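Local coordinates for Rv1990c (MbcA) (Mycobacterium tuberculosis, PDB 6FKG), which neutralises the NAD+ phosphorylase toxin MbcT as the antitoxin of a type II toxin-antitoxin pair, by blocking access to the toxin's active site, at the interface of chains B and A. Numbering follows the deposited sequence. Chains: chain A, Rv1990c (MbcA); chain B, Rv1989c (MbcT).

Contact 1: the interface of chains B and A. Residues chain B 58-60, 69, 72; chain A 112-115.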
# COMPACT_ATOMS: atom_id res chain seq x y z
N TYR B 58 0.16 -10.17 38.44
CA TYR B 58 -1.17 -10.50 38.93
C TYR B 58 -1.09 -11.41 40.17
O TYR B 58 -0.48 -12.48 40.11
CB TYR B 58 -1.98 -11.18 37.83
CG TYR B 58 -2.43 -10.20 36.76
CD1 TYR B 58 -1.55 -9.77 35.77
CD2 TYR B 58 -3.72 -9.69 36.76
CE1 TYR B 58 -1.95 -8.86 34.79
CE2 TYR B 58 -4.13 -8.77 35.80
CZ TYR B 58 -3.23 -8.36 34.83
OH TYR B 58 -3.65 -7.47 33.87
N LEU B 59 -1.69 -10.98 41.28
CA LEU B 59 -1.71 -11.79 42.50
C LEU B 59 -3.11 -11.99 43.05
O LEU B 59 -4.02 -11.21 42.74
CB LEU B 59 -0.84 -11.15 43.58
CG LEU B 59 0.59 -10.90 43.09
CD1 LEU B 59 0.72 -9.44 42.73
CD2 LEU B 59 1.58 -11.30 44.15
N ALA B 60 -3.28 -13.02 43.88
CA ALA B 60 -4.57 -13.32 44.51
C ALA B 60 -4.41 -13.22 46.02
O ALA B 60 -3.30 -13.38 46.53
CB ALA B 60 -5.06 -14.70 44.11
N GLU B 69 -7.53 -19.29 39.60
CA GLU B 69 -6.90 -18.71 38.43
C GLU B 69 -6.10 -19.76 37.66
O GLU B 69 -6.04 -19.71 36.44
CB GLU B 69 -6.00 -17.54 38.82
CG GLU B 69 -6.74 -16.35 39.43
CD GLU B 69 -7.82 -15.76 38.53
OE1 GLU B 69 -7.77 -15.94 37.29
OE2 GLU B 69 -8.74 -15.11 39.07
N ARG B 72 -8.61 -21.52 35.62
CA ARG B 72 -9.05 -20.67 34.51
C ARG B 72 -8.02 -20.63 33.40
O ARG B 72 -8.36 -20.58 32.21
CB ARG B 72 -9.34 -19.24 35.01
CG ARG B 72 -10.57 -19.13 35.92
CD ARG B 72 -10.87 -17.67 36.32
NE ARG B 72 -11.34 -16.85 35.20
CZ ARG B 72 -10.67 -15.84 34.66
NH1 ARG B 72 -9.48 -15.50 35.13
NH2 ARG B 72 -11.20 -15.15 33.65
N GLY A 112 1.71 -16.74 34.90
CA GLY A 112 0.46 -16.81 35.64
C GLY A 112 -0.41 -15.57 35.52
O GLY A 112 -1.09 -15.19 36.48
N VAL A 113 -0.40 -14.95 34.35
CA VAL A 113 -1.25 -13.80 34.09
C VAL A 113 -2.71 -14.23 34.15
O VAL A 113 -3.07 -15.22 33.55
CB VAL A 113 -0.93 -13.18 32.69
CG1 VAL A 113 -1.86 -12.04 32.38
CG2 VAL A 113 0.53 -12.74 32.64
N PHE A 114 -3.53 -13.49 34.90
CA PHE A 114 -4.95 -13.82 35.05
C PHE A 114 -5.66 -13.60 33.71
O PHE A 114 -5.50 -12.56 33.08
CB PHE A 114 -5.61 -12.97 36.14
CG PHE A 114 -5.09 -13.23 37.52
CD1 PHE A 114 -4.11 -14.19 37.76
CD2 PHE A 114 -5.60 -12.52 38.59
CE1 PHE A 114 -3.64 -14.41 39.03
CE2 PHE A 114 -5.13 -12.74 39.88
CZ PHE A 114 -4.16 -13.69 40.10
N VAL A 115 -6.43 -14.59 33.27
CA VAL A 115 -6.99 -14.51 31.92
C VAL A 115 -8.45 -14.05 31.92
O VAL A 115 -8.99 -13.70 32.97
CB VAL A 115 -6.87 -15.86 31.19
CG1 VAL A 115 -5.40 -16.19 30.94
CG2 VAL A 115 -7.54 -16.97 31.98
OXT VAL A 115 -9.10 -13.98 30.87
O HOH W 1 -6.23 -17.03 35.10
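A:Phe114, the penultimate residue of the antitoxin, is sandwiched between B:Tyr58 and B:Glu69 of the toxin and buries 85 Å² of its surface there. On one face of its ring lies the beta-carbon of B:Tyr58, with CB 3.7 Å from CD1 of A:Phe114 and over the ring centre. The tyrosine and phenylalanine side chains slide past each other in opposite directions, which leaves the tyrosine ring beside A:Phe114 CB and lets its CE1 edge reach CG1 of A:Val113 at 4.0 Å. The opposite face of the phenylalanine receives the methylene CG of B:Glu69, 3.7 Å from CE1. A bend at chi2 (-58°) folds the glutamate back, and its carboxylate lies stacked on the ring, the two planes 13° apart. At its far end the phenyl ring meets strand backbone: CE2 is 3.4 Å from the carbonyl O of B:Leu59, and the backbone N of B:Ala60 lies at the ring edge.

The last residue is held by polar groups. B:Arg72 turns both terminal nitrogens end-on to a terminal carboxylate oxygen, A:Val115 O, with NH2 at 2.7 Å and NH1 at 2.9 Å from it. That oxygen lies in the guanidinium plane, but both donors approach it from the same face of the carboxylate, about 50° out of its plane. NH1 of B:Arg72 also makes a salt bridge of 2.8 Å to OE1 of B:Glu69, on the syn lone pair; lying in the guanidinium plane, this bond can help hold the group's rotation with both terminal nitrogens facing A:Val115 O. A water joins the backbone N of A:Val115 to the backbone carbonyl O and the carboxylate OE1 of B:Glu69.

Lodging the tail in the toxin is consistent with the antitoxin's blocking of the active site, though the structure alone does not show which residues obstruct it. Running on from helix 99-110, the tail inserts between strand 56-60 and helix 63-76 of the toxin's RES domain.

Contact 2: the interface of chains B and A. Residues chain B 40, 43-44; chain A 84-85, 101, 103-105, 108.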
# COMPACT_ATOMS: atom_id res chain seq x y z
N GLY B 40 5.77 -10.82 31.28
CA GLY B 40 4.80 -11.63 30.56
C GLY B 40 3.54 -10.83 30.27
O GLY B 40 3.10 -10.74 29.12
N ARG B 43 4.28 -8.26 27.66
CA ARG B 43 4.44 -8.72 26.30
C ARG B 43 3.08 -9.01 25.65
O ARG B 43 2.86 -8.69 24.48
CB ARG B 43 5.34 -9.97 26.26
CG ARG B 43 6.81 -9.65 26.51
CD ARG B 43 7.67 -10.90 26.50
NE ARG B 43 7.62 -11.58 25.22
CZ ARG B 43 7.97 -12.85 25.04
NH1 ARG B 43 8.38 -13.58 26.07
NH2 ARG B 43 7.90 -13.39 23.83
N PHE B 44 2.18 -9.60 26.42
CA PHE B 44 0.90 -10.07 25.88
C PHE B 44 -0.28 -9.18 26.22
O PHE B 44 -1.27 -9.15 25.48
CB PHE B 44 0.61 -11.49 26.37
CG PHE B 44 -0.60 -12.10 25.72
CD1 PHE B 44 -0.54 -12.53 24.40
CD2 PHE B 44 -1.78 -12.25 26.43
CE1 PHE B 44 -1.65 -13.11 23.79
CE2 PHE B 44 -2.90 -12.82 25.82
CZ PHE B 44 -2.83 -13.25 24.51
N LEU A 84 -7.96 -16.50 23.87
CA LEU A 84 -7.00 -15.42 24.13
C LEU A 84 -6.36 -14.92 22.83
O LEU A 84 -5.74 -13.86 22.81
CB LEU A 84 -5.91 -15.88 25.11
CG LEU A 84 -6.41 -16.29 26.50
CD1 LEU A 84 -5.28 -16.86 27.34
CD2 LEU A 84 -7.08 -15.12 27.23
N LEU A 85 -6.53 -15.69 21.76
CA LEU A 85 -6.05 -15.31 20.43
C LEU A 85 -7.23 -15.10 19.48
O LEU A 85 -7.16 -15.47 18.30
CB LEU A 85 -5.10 -16.38 19.88
CG LEU A 85 -3.88 -16.76 20.74
CD1 LEU A 85 -3.14 -17.92 20.09
CD2 LEU A 85 -2.93 -15.56 20.91
N ARG A 101 3.25 -13.36 18.52
CA ARG A 101 2.08 -13.24 19.39
C ARG A 101 1.91 -14.53 20.20
O ARG A 101 1.54 -14.50 21.38
CB ARG A 101 0.81 -12.95 18.58
CG ARG A 101 -0.45 -12.83 19.45
CD ARG A 101 -0.75 -11.38 19.76
NE ARG A 101 -1.78 -11.20 20.79
CZ ARG A 101 -3.09 -11.30 20.58
NH1 ARG A 101 -3.57 -11.61 19.37
NH2 ARG A 101 -3.93 -11.11 21.59
N LEU A 103 4.33 -16.60 21.07
CA LEU A 103 5.37 -16.58 22.09
C LEU A 103 5.01 -15.65 23.25
O LEU A 103 5.31 -15.96 24.41
CB LEU A 103 6.70 -16.15 21.48
CG LEU A 103 7.30 -17.14 20.47
CD1 LEU A 103 8.60 -16.56 19.91
CD2 LEU A 103 7.54 -18.50 21.12
N ALA A 104 4.37 -14.52 22.96
CA ALA A 104 3.91 -13.61 24.01
C ALA A 104 2.89 -14.28 24.92
O ALA A 104 2.98 -14.18 26.15
CB ALA A 104 3.31 -12.33 23.42
N LEU A 105 1.92 -14.96 24.32
CA LEU A 105 0.91 -15.67 25.11
C LEU A 105 1.56 -16.72 26.00
O LEU A 105 1.21 -16.86 27.17
CB LEU A 105 -0.14 -16.32 24.20
CG LEU A 105 -1.13 -17.27 24.91
CD1 LEU A 105 -1.80 -16.61 26.13
CD2 LEU A 105 -2.18 -17.80 23.94
N ALA A 108 3.03 -15.15 28.94
CA ALA A 108 1.97 -14.78 29.89
C ALA A 108 1.52 -16.00 30.67
O ALA A 108 1.31 -15.93 31.88
CB ALA A 108 0.77 -14.13 29.18
O HOH W 2 -1.17 -9.59 22.68
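Helix 99-110, in the toxin-binding domain of the antitoxin, packs against the short toxin helix 39-44 through B:Phe44, which buries 135 Å². With CG anti to its backbone N (chi1 -173°), the phenylalanine reaches across the antitoxin helix and lies alongside A:Leu105, both side chains pointing the same way. A:Leu105 lines one face of the ring: its CA is 3.5 Å from CD1 of B:Phe44, and its methyl CD1 lies over the same face, offset toward the rim. The CB of A:Ala104 meets the ring at its edge, while A:Ala108 CB packs 3.9 Å from the CB of B:Phe44.

At the tip, CZ of B:Phe44 approaches the carbonyl O of A:Leu84 at 3.4 Å. A:Arg101, bent at chi2 (96°), crosses the ring obliquely, its guanidinium plane 16° from the ring's. Its NE lies 3.6 Å from CE1 of B:Phe44, beyond the rim there and above the ring plane on the side opposite A:Leu105. A:Leu85 CD2 backs one guanidinium face. A water bridges NE of A:Arg101 to the backbone O of B:Phe44. On the other flank B:Arg43 sets one guanidinium face against CA of A:Ala104, off-centre toward the rim, without a direct polar bond.

The patch is thus largely apolar, with one ring anchoring the toxin helix to the antitoxin, and should help keep MbcA seated on MbcT for neutralisation.

The centres of contact 1 and contact 2 lie about 14 Å apart on one toxin-antitoxin interface. They share no residue, but on the antitoxin side they are continuous: helix 99-110 supplies much of contact 2 and leads, through a turn at A:Gly112, into the C-terminal tail of contact 1. On the toxin, different elements answer, helix 39-44 in one and strand 56-60 with helix 63-76 in the other. Contact 2 may therefore orient the helix whose tail contact 1 receives, consistent with an antitoxin that blocks the active site. The pairing recurs throughout the assembly of six MbcA and six MbcT chains, a trimer of heterotetramers.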